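Activator of Hsp90 ATPase homologue 1/2-like C-terminal domain-containing protein (Mycobacterium smegmatis, PDB 3UID) is a toxin whose structural homologue in Mycobacterium tuberculosis, Rv2035, is a type II toxin involved in the hypoxic response; it belongs to the AHA1 family. Local coordinates at residues R27-Y32 with V83-S88; A23-I28 with F115-G120; A75-I80 with F100-D105. All coordinates share one frame; numbering follows the deposited sequence.

Contact 1: R27-Y32 with V83-S88; sequences RIWQIY and VDEPHS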
loop_
_atom_site.group_PDB
_atom_site.type_symbol
_atom_site.label_atom_id
_atom_site.label_comp_id
_atom_site.label_asym_id
_atom_site.label_seq_id
_atom_site.Cartn_x
_atom_site.Cartn_y
_atom_site.Cartn_z
ATOM N N ARG A 27 -0.216 15.983 4.522
ATOM C CA ARG A 27 -0.967 15.715 3.283
ATOM C C ARG A 27 -0.942 14.236 2.870
ATOM O O ARG A 27 -1.978 13.661 2.531
ATOM C CB ARG A 27 -0.439 16.561 2.120
ATOM C CG ARG A 27 -1.058 16.135 0.764
ATOM C CD ARG A 27 -2.514 16.536 0.740
ATOM N NE ARG A 27 -3.235 16.061 -0.450
ATOM C CZ ARG A 27 -3.970 14.951 -0.486
ATOM N NH1 ARG A 27 -4.074 14.180 0.588
ATOM N NH2 ARG A 27 -4.604 14.605 -1.597
ATOM N N ILE A 28 0.241 13.623 2.875
ATOM C CA ILE A 28 0.374 12.223 2.512
ATOM C C ILE A 28 -0.415 11.329 3.467
ATOM O O ILE A 28 -1.026 10.353 3.049
ATOM C CB ILE A 28 1.855 11.807 2.437
ATOM C CG1 ILE A 28 2.610 12.732 1.476
ATOM C CG2 ILE A 28 1.979 10.368 1.971
ATOM C CD1 ILE A 28 2.103 12.687 0.034
ATOM N N TRP A 29 -0.422 11.672 4.752
ATOM C CA TRP A 29 -1.185 10.899 5.716
ATOM C C TRP A 29 -2.646 10.762 5.273
ATOM O O TRP A 29 -3.244 9.697 5.406
ATOM C CB TRP A 29 -1.125 11.542 7.106
ATOM C CG TRP A 29 -1.908 10.766 8.116
ATOM C CD1 TRP A 29 -3.195 11.000 8.523
ATOM C CD2 TRP A 29 -1.474 9.601 8.816
ATOM N NE1 TRP A 29 -3.574 10.069 9.456
ATOM C CE2 TRP A 29 -2.539 9.192 9.649
ATOM C CE3 TRP A 29 -0.283 8.871 8.836
ATOM C CZ2 TRP A 29 -2.443 8.087 10.487
ATOM C CZ3 TRP A 29 -0.196 7.765 9.664
ATOM C CH2 TRP A 29 -1.263 7.389 10.480
ATOM N N GLN A 30 -3.207 11.846 4.753
ATOM C CA GLN A 30 -4.616 11.870 4.366
ATOM C C GLN A 30 -4.950 11.001 3.156
ATOM O O GLN A 30 -6.120 10.631 2.958
ATOM C CB GLN A 30 -5.085 13.313 4.140
ATOM C CG GLN A 30 -5.088 14.153 5.400
ATOM C CD GLN A 30 -6.003 13.603 6.493
ATOM O OE1 GLN A 30 -7.021 12.965 6.201
ATOM N NE2 GLN A 30 -5.642 13.841 7.739
ATOM N N ILE A 31 -3.944 10.681 2.347
ATOM C CA ILE A 31 -4.111 9.707 1.267
ATOM C C ILE A 31 -4.606 8.371 1.840
ATOM O O ILE A 31 -5.477 7.710 1.254
ATOM C CB ILE A 31 -2.789 9.473 0.495
ATOM C CG1 ILE A 31 -2.311 10.752 -0.222
ATOM C CG2 ILE A 31 -2.923 8.298 -0.489
ATOM C CD1 ILE A 31 -3.132 11.121 -1.428
ATOM N N TYR A 32 -4.038 7.973 2.980
ATOM C CA TYR A 32 -4.360 6.698 3.617
ATOM C C TYR A 32 -5.516 6.803 4.604
ATOM O O TYR A 32 -6.240 5.834 4.813
ATOM C CB TYR A 32 -3.102 6.123 4.286
ATOM C CG TYR A 32 -2.044 5.901 3.245
ATOM C CD1 TYR A 32 -2.038 4.750 2.474
ATOM C CD2 TYR A 32 -1.095 6.883 2.974
ATOM C CE1 TYR A 32 -1.094 4.566 1.468
ATOM C CE2 TYR A 32 -0.143 6.709 1.976
ATOM C CZ TYR A 32 -0.147 5.545 1.235
ATOM O OH TYR A 32 0.783 5.372 0.240
ATOM N N VAL A 83 -1.381 2.933 14.945
ATOM C CA VAL A 83 -1.605 4.175 14.215
ATOM C C VAL A 83 -0.948 5.332 14.973
ATOM O O VAL A 83 -1.258 5.577 16.132
ATOM C CB VAL A 83 -3.114 4.451 14.035
ATOM C CG1 VAL A 83 -3.335 5.772 13.298
ATOM C CG2 VAL A 83 -3.787 3.299 13.298
ATOM N N ASP A 84 -0.042 6.039 14.299
ATOM C CA ASP A 84 0.709 7.131 14.897
ATOM C C ASP A 84 0.691 8.306 13.917
ATOM O O ASP A 84 1.653 8.570 13.206
ATOM C CB ASP A 84 2.137 6.658 15.207
ATOM C CG ASP A 84 3.055 7.783 15.652
ATOM O OD1 ASP A 84 2.571 8.783 16.218
ATOM O OD2 ASP A 84 4.277 7.651 15.431
ATOM N N GLU A 85 -0.443 9.000 13.864
ATOM C CA GLU A 85 -0.619 10.102 12.922
ATOM C C GLU A 85 0.328 11.266 13.247
ATOM O O GLU A 85 0.488 11.637 14.410
ATOM C CB GLU A 85 -2.073 10.599 12.963
ATOM C CG GLU A 85 -2.332 11.778 12.038
ATOM C CD GLU A 85 -3.759 12.301 12.137
ATOM O OE1 GLU A 85 -4.608 11.606 12.732
ATOM O OE2 GLU A 85 -4.033 13.400 11.611
ATOM N N PRO A 86 0.957 11.859 12.217
ATOM C CA PRO A 86 0.892 11.513 10.795
ATOM C C PRO A 86 2.135 10.757 10.338
ATOM O O PRO A 86 2.408 10.736 9.138
ATOM C CB PRO A 86 0.921 12.886 10.137
ATOM C CG PRO A 86 1.883 13.648 11.003
ATOM C CD PRO A 86 1.597 13.174 12.419
ATOM N N HIS A 87 2.881 10.146 11.253
ATOM C CA HIS A 87 4.168 9.574 10.864
ATOM C C HIS A 87 4.155 8.102 10.484
ATOM O O HIS A 87 4.998 7.670 9.713
ATOM C CB HIS A 87 5.235 9.829 11.923
ATOM C CG HIS A 87 5.718 11.244 11.949
ATOM N ND1 HIS A 87 5.459 12.097 12.999
ATOM C CD2 HIS A 87 6.431 11.960 11.046
ATOM C CE1 HIS A 87 5.996 13.277 12.746
ATOM N NE2 HIS A 87 6.593 13.221 11.570
ATOM N N SER A 88 3.212 7.324 10.999
ATOM C CA SER A 88 3.279 5.889 10.709
ATOM C C SER A 88 1.993 5.147 11.020
ATOM O O SER A 88 1.224 5.576 11.882
ATOM C CB SER A 88 4.418 5.267 11.533
ATOM O OG SER A 88 4.709 3.941 11.119
HETATM O O HOH W 1 -6.034 9.793 10.953
#

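Contact 2: A23-I28 with F115-G120; sequences APVTRI and FTEHDG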
loop_
_atom_site.group_PDB
_atom_site.type_symbol
_atom_site.label_atom_id
_atom_site.label_comp_id
_atom_site.label_asym_id
_atom_site.label_seq_id
_atom_site.Cartn_x
_atom_site.Cartn_y
_atom_site.Cartn_z
ATOM N N ALA A 23 4.947 17.053 -1.159
ATOM C CA ALA A 23 3.872 17.542 -0.319
ATOM C C ALA A 23 4.224 17.201 1.119
ATOM O O ALA A 23 5.046 16.311 1.373
ATOM C CB ALA A 23 2.533 16.893 -0.726
ATOM N N PRO A 24 3.613 17.904 2.074
ATOM C CA PRO A 24 3.928 17.698 3.491
ATOM C C PRO A 24 3.463 16.343 4.009
ATOM O O PRO A 24 2.552 15.738 3.435
ATOM C CB PRO A 24 3.157 18.828 4.190
ATOM C CG PRO A 24 2.970 19.873 3.142
ATOM C CD PRO A 24 2.823 19.127 1.849
ATOM N N VAL A 25 4.087 15.886 5.089
ATOM C CA VAL A 25 3.709 14.626 5.710
ATOM C C VAL A 25 2.218 14.595 6.042
ATOM O O VAL A 25 1.566 13.567 5.850
ATOM C CB VAL A 25 4.519 14.368 6.976
ATOM C CG1 VAL A 25 3.856 13.293 7.797
ATOM C CG2 VAL A 25 5.951 13.964 6.604
ATOM N N THR A 26 1.690 15.710 6.541
ATOM C CA THR A 26 0.268 15.771 6.893
ATOM C C THR A 26 -0.623 15.498 5.690
ATOM O O THR A 26 -1.661 14.843 5.818
ATOM C CB THR A 26 -0.121 17.109 7.539
ATOM O OG1 THR A 26 0.309 18.198 6.712
ATOM C CG2 THR A 26 0.544 17.230 8.897
ATOM N N ARG A 27 -0.216 15.983 4.522
ATOM C CA ARG A 27 -0.967 15.715 3.283
ATOM C C ARG A 27 -0.942 14.236 2.870
ATOM O O ARG A 27 -1.978 13.661 2.531
ATOM C CB ARG A 27 -0.439 16.561 2.120
ATOM C CG ARG A 27 -1.058 16.135 0.764
ATOM C CD ARG A 27 -2.514 16.536 0.740
ATOM N NE ARG A 27 -3.235 16.061 -0.450
ATOM C CZ ARG A 27 -3.970 14.951 -0.486
ATOM N NH1 ARG A 27 -4.074 14.180 0.588
ATOM N NH2 ARG A 27 -4.604 14.605 -1.597
ATOM N N ILE A 28 0.241 13.623 2.875
ATOM C CA ILE A 28 0.374 12.223 2.512
ATOM C C ILE A 28 -0.415 11.329 3.467
ATOM O O ILE A 28 -1.026 10.353 3.049
ATOM C CB ILE A 28 1.855 11.807 2.437
ATOM C CG1 ILE A 28 2.610 12.732 1.476
ATOM C CG2 ILE A 28 1.979 10.368 1.971
ATOM C CD1 ILE A 28 2.103 12.687 0.034
ATOM N N PHE A 115 6.151 7.903 7.244
ATOM C CA PHE A 115 6.177 9.158 6.492
ATOM C C PHE A 115 6.988 10.182 7.280
ATOM O O PHE A 115 6.642 10.543 8.408
ATOM C CB PHE A 115 4.750 9.676 6.262
ATOM C CG PHE A 115 3.819 8.633 5.731
ATOM C CD1 PHE A 115 3.998 8.126 4.456
ATOM C CD2 PHE A 115 2.775 8.153 6.500
ATOM C CE1 PHE A 115 3.153 7.152 3.956
ATOM C CE2 PHE A 115 1.930 7.170 6.008
ATOM C CZ PHE A 115 2.115 6.676 4.728
ATOM N N THR A 116 8.093 10.638 6.701
ATOM C CA THR A 116 8.932 11.603 7.397
ATOM C C THR A 116 9.279 12.790 6.530
ATOM O O THR A 116 9.295 12.703 5.301
ATOM C CB THR A 116 10.200 10.944 7.956
ATOM O OG1 THR A 116 10.888 10.253 6.907
ATOM C CG2 THR A 116 9.825 9.948 9.054
ATOM N N GLU A 117 9.548 13.910 7.186
ATOM C CA GLU A 117 9.825 15.141 6.488
ATOM C C GLU A 117 11.143 15.006 5.750
ATOM O O GLU A 117 12.143 14.543 6.305
ATOM C CB GLU A 117 9.868 16.312 7.480
ATOM C CG GLU A 117 8.570 16.530 8.280
ATOM C CD GLU A 117 8.353 15.504 9.396
ATOM O OE1 GLU A 117 9.280 14.709 9.685
ATOM O OE2 GLU A 117 7.246 15.496 9.985
ATOM N N HIS A 118 11.137 15.387 4.481
ATOM C CA HIS A 118 12.320 15.279 3.650
ATOM C C HIS A 118 12.301 16.437 2.663
ATOM O O HIS A 118 11.678 16.351 1.605
ATOM C CB HIS A 118 12.331 13.940 2.918
ATOM C CG HIS A 118 13.625 13.639 2.232
ATOM N ND1 HIS A 118 13.911 14.082 0.960
ATOM C CD2 HIS A 118 14.711 12.943 2.644
ATOM C CE1 HIS A 118 15.120 13.672 0.615
ATOM N NE2 HIS A 118 15.626 12.979 1.619
ATOM N N ASP A 119 12.958 17.532 3.043
ATOM C CA ASP A 119 13.019 18.744 2.225
ATOM C C ASP A 119 11.697 19.503 2.206
ATOM O O ASP A 119 11.348 20.104 1.194
ATOM C CB ASP A 119 13.444 18.414 0.791
ATOM C CG ASP A 119 14.817 17.779 0.723
ATOM O OD1 ASP A 119 15.041 16.944 -0.179
ATOM O OD2 ASP A 119 15.670 18.116 1.571
ATOM N N GLY A 120 10.973 19.478 3.323
ATOM C CA GLY A 120 9.656 20.091 3.398
ATOM C C GLY A 120 8.612 19.226 2.723
ATOM O O GLY A 120 7.399 19.472 2.829
#

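Contact 3: A75-I80 with F100-D105; sequences AGYWEI and FNPNTD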
loop_
_atom_site.group_PDB
_atom_site.type_symbol
_atom_site.label_atom_id
_atom_site.label_comp_id
_atom_site.label_asym_id
_atom_site.label_seq_id
_atom_site.Cartn_x
_atom_site.Cartn_y
_atom_site.Cartn_z
ATOM N N ALA A 75 -8.910 -9.344 -4.083
ATOM C CA ALA A 75 -9.381 -8.696 -2.884
ATOM C C ALA A 75 -8.348 -8.861 -1.791
ATOM O O ALA A 75 -7.532 -9.780 -1.805
ATOM C CB ALA A 75 -10.718 -9.290 -2.462
ATOM N N GLY A 76 -8.380 -7.955 -0.835
ATOM C CA GLY A 76 -7.418 -8.009 0.242
ATOM C C GLY A 76 -7.969 -7.282 1.440
ATOM O O GLY A 76 -9.006 -6.609 1.361
ATOM N N TYR A 77 -7.293 -7.436 2.569
ATOM C CA TYR A 77 -7.710 -6.743 3.772
ATOM C C TYR A 77 -6.504 -6.399 4.620
ATOM O O TYR A 77 -5.493 -7.094 4.599
ATOM C CB TYR A 77 -8.701 -7.599 4.581
ATOM C CG TYR A 77 -8.122 -8.937 4.986
ATOM C CD1 TYR A 77 -7.494 -9.100 6.211
ATOM C CD2 TYR A 77 -8.168 -10.022 4.125
ATOM C CE1 TYR A 77 -6.941 -10.319 6.576
ATOM C CE2 TYR A 77 -7.616 -11.239 4.479
ATOM C CZ TYR A 77 -7.014 -11.384 5.709
ATOM O OH TYR A 77 -6.470 -12.601 6.061
ATOM N N TRP A 78 -6.630 -5.304 5.357
ATOM C CA TRP A 78 -5.624 -4.909 6.329
ATOM C C TRP A 78 -6.234 -5.031 7.723
ATOM O O TRP A 78 -7.346 -4.547 7.959
ATOM C CB TRP A 78 -5.220 -3.461 6.108
ATOM C CG TRP A 78 -4.489 -3.139 4.839
ATOM C CD1 TRP A 78 -4.066 -4.004 3.865
ATOM C CD2 TRP A 78 -4.095 -1.839 4.414
ATOM N NE1 TRP A 78 -3.416 -3.316 2.870
ATOM C CE2 TRP A 78 -3.425 -1.982 3.182
ATOM C CE3 TRP A 78 -4.229 -0.560 4.969
ATOM C CZ2 TRP A 78 -2.917 -0.888 2.477
ATOM C CZ3 TRP A 78 -3.711 0.523 4.273
ATOM C CH2 TRP A 78 -3.051 0.348 3.049
ATOM N N GLU A 79 -5.510 -5.665 8.647
ATOM C CA GLU A 79 -5.848 -5.579 10.069
ATOM C C GLU A 79 -4.888 -4.577 10.683
ATOM O O GLU A 79 -3.687 -4.840 10.784
ATOM C CB GLU A 79 -5.727 -6.943 10.762
ATOM C CG GLU A 79 -6.619 -8.026 10.164
ATOM C CD GLU A 79 -6.508 -9.363 10.883
ATOM O OE1 GLU A 79 -5.807 -9.455 11.916
ATOM O OE2 GLU A 79 -7.138 -10.331 10.407
ATOM N N ILE A 80 -5.413 -3.418 11.073
ATOM C CA ILE A 80 -4.579 -2.342 11.599
ATOM C C ILE A 80 -4.100 -2.658 13.012
ATOM O O ILE A 80 -4.904 -2.960 13.897
ATOM C CB ILE A 80 -5.323 -0.989 11.588
ATOM C CG1 ILE A 80 -5.947 -0.727 10.216
ATOM C CG2 ILE A 80 -4.389 0.142 11.983
ATOM C CD1 ILE A 80 -4.971 -0.646 9.071
ATOM N N PHE A 100 -14.222 -11.256 1.068
ATOM C CA PHE A 100 -13.116 -10.992 2.002
ATOM C C PHE A 100 -12.745 -12.164 2.900
ATOM O O PHE A 100 -12.172 -11.975 3.972
ATOM C CB PHE A 100 -13.327 -9.688 2.787
ATOM C CG PHE A 100 -13.460 -8.498 1.895
ATOM C CD1 PHE A 100 -12.395 -8.103 1.111
ATOM C CD2 PHE A 100 -14.663 -7.827 1.778
ATOM C CE1 PHE A 100 -12.512 -7.019 0.246
ATOM C CE2 PHE A 100 -14.784 -6.738 0.926
ATOM C CZ PHE A 100 -13.713 -6.350 0.152
ATOM N N ASN A 101 -13.037 -13.373 2.433
ATOM C CA ASN A 101 -12.530 -14.566 3.091
ATOM C C ASN A 101 -11.195 -14.977 2.480
ATOM O O ASN A 101 -11.067 -15.046 1.262
ATOM C CB ASN A 101 -13.535 -15.717 2.991
ATOM C CG ASN A 101 -14.877 -15.366 3.598
ATOM O OD1 ASN A 101 -15.926 -15.538 2.975
ATOM N ND2 ASN A 101 -14.844 -14.824 4.806
ATOM N N PRO A 102 -10.192 -15.258 3.320
ATOM C CA PRO A 102 -8.918 -15.765 2.800
ATOM C C PRO A 102 -9.131 -16.855 1.753
ATOM O O PRO A 102 -9.876 -17.810 1.980
ATOM C CB PRO A 102 -8.248 -16.332 4.051
ATOM C CG PRO A 102 -8.708 -15.392 5.141
ATOM C CD PRO A 102 -10.162 -15.086 4.783
ATOM N N ASN A 103 -8.483 -16.706 0.600
ATOM C CA ASN A 103 -8.675 -17.644 -0.495
ATOM C C ASN A 103 -7.371 -18.152 -1.118
ATOM O O ASN A 103 -7.374 -18.679 -2.238
ATOM C CB ASN A 103 -9.581 -17.040 -1.572
ATOM C CG ASN A 103 -8.927 -15.893 -2.298
ATOM O OD1 ASN A 103 -8.000 -15.264 -1.781
ATOM N ND2 ASN A 103 -9.408 -15.599 -3.506
ATOM N N THR A 104 -6.267 -18.000 -0.389
ATOM C CA THR A 104 -4.975 -18.536 -0.822
ATOM C C THR A 104 -4.331 -19.328 0.312
ATOM O O THR A 104 -4.842 -19.353 1.435
ATOM C CB THR A 104 -3.997 -17.420 -1.253
ATOM O OG1 THR A 104 -3.422 -16.803 -0.096
ATOM C CG2 THR A 104 -4.708 -16.355 -2.098
ATOM N N ASP A 105 -3.201 -19.968 0.028
ATOM C CA ASP A 105 -2.491 -20.694 1.072
ATOM C C ASP A 105 -1.377 -19.846 1.685
ATOM O O ASP A 105 -0.512 -20.360 2.395
ATOM C CB ASP A 105 -1.944 -22.026 0.537
ATOM C CG ASP A 105 -0.926 -21.848 -0.574
ATOM O OD1 ASP A 105 -0.699 -20.701 -1.019
ATOM O OD2 ASP A 105 -0.357 -22.872 -1.010
#

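Contact 1: R27-Y32 with V83-S88
Trp29 of helix 25-33 lies against the turn formed by Glu85 and Pro86. Its CG is anti to the backbone N (chi1 180°), and the indole beyond it reaches the end of strand 73-84. The tight part is one face of this ring. Glu85 CG sits over the five-membered ring in a CH-pi contact, 3.5 Å from the Trp29 ring centroid and 20° off the ring normal. Pro86 CA lies above the plane on the same face, offset toward the rim. Pro86 CB meets Trp29 CB at 3.9 Å. The benzene end of the indole is also met. Val83 CG1 approaches Trp29 CZ2 at the edge, at 3.7 Å, and Ser88 O is 3.4 Å from Trp29 CH2, close to the ring plane. Pro86 O comes obliquely to Trp29 CE3 at 3.3 Å. This carbonyl oxygen is buried by the contact and has no hydrogen-bond partner in the model.

The looser side is at the indole nitrogen. No direct hydrogen bond joins the segments. A water bridges them instead, accepting from Trp29 NE1 at 2.9 Å and donating to Glu85 OE1. The Glu85 chain is extended, and its carboxylate plane is 12° from that of the indole, nearly parallel. Gln30 NE2 stays 4.2 Å from Glu85 OE2, too far for a bond.

Two features mark the course of the turn. A cis peptide bond precedes Pro86, and Asp84 O accepts from both His87 N and Ser88 N. Trp29 also touches Phe115 and Leu56. His87 and Ser88 together face Asp84, which is a classic beta bulge at the link between strands 73-84 and 88-96, with a helix tryptophan packed against it.

Contact 2: A23-I28 with F115-G120
Val25, Phe115 and Ile28 carry most of this contact. Val25 has the largest buried area and sits in the first turn of helix 25-33. Its two methyl groups divide the work. Val25 CG2 rests on the backbone of strand 109-118, 3.5 Å from Thr116 C and 3.6 Å from Glu117 N. Val25 CG1, anti to the backbone N (chi1 164°), meets Phe115 CB at 4.0 Å.

Phe115 points toward the helix and is buried. Ile28, one turn after Val25, reaches it with a methyl group: Ile28 CG2 lies 3.9 Å from Phe115 CD1 and 4.0 Å from Phe115 CE1. Phe115 also meets the ring of Tyr32 and the side chain of Thr122.

Glu117 lies at the margin. Chi2 (75°) bends its chain and keeps CD beside Val25; beyond it, Glu117 OE2 is 3.9 Å from Val25 CG2. The same oxygen is hydrogen-bonded to His87 NE2. Gly120 adds a backbone contact, its O 4.0 Å from Pro24 CA.

No hydrogen bond crosses the contact. Pro24 occupies the N-cap position of a short helix that packs on the end of the antiparallel sheet. This is consistent with the Bet v 1-like helix-grip fold, whose gripped helix is the long C-terminal one, here probably 144-158.

Contact 3: A75-I80 with F100-D105
Phe100 and Ala75 make the first apolar contact between the loop 100-105 and strand 73-84. Ala75 CB points toward the loop and lies 4.0 Å from Phe100 CE1. Chi1 of Phe100 (-59°) sets CG anti to the carbonyl carbon, and the CD1-CE1 side of the ring does the touching.

A second apolar contact joins Tyr77 and Pro102. Tyr77 CB points toward the loop, and CG stands between the backbone N and the carbonyl carbon (chi1 59°), on the side of the strand that faces the loop. Pro102 CG lies 4.3 Å from Tyr77 CE2. The two side chains cross at about a right angle.

Polar atoms take part by packing alone. Gly76 O is 3.7 Å from Phe100 CE1 and approaches the ring obliquely. Tyr77 OH lies 3.7 Å from Pro102 CG. Phe100 O is a distant neighbour of Tyr77 CD2, at 4.5 Å. No hydrogen bond or salt bridge crosses the contact.

Strand 73-84 runs between strands 61-67 and 88-96. Gly76 pairs with Tyr64 on one side, and Ala75 pairs with Ala96 on the other. Phe100 also meets the ring of Phe65 and touches Thr63, so the loop that links strands 88-96 and 109-118 folds back across strands 73-84 and 61-67.

Overall arrangement
Contacts 1 and 2 share helix 25-33, and Arg27 and Ile28 belong to both. They touch each other. Pro86 O packs on Val25 CG1, and a probable backbone hydrogen bond ties His87 O to Phe115 N. Their centres are 9 Å apart. Contact 3 lies on the opposite side of the chain's centre from contact 2, about 30 Å away between centres. It shares strand 73-84 with contact 1. Contact 1 is a surface contact. Contact 2 is partly buried and mainly apolar, valine and isoleucine against a phenylalanine and backbone. Contact 3 is buried and joins a loop to the sheet without the helix. None of the three has a direct hydrogen bond between its segments.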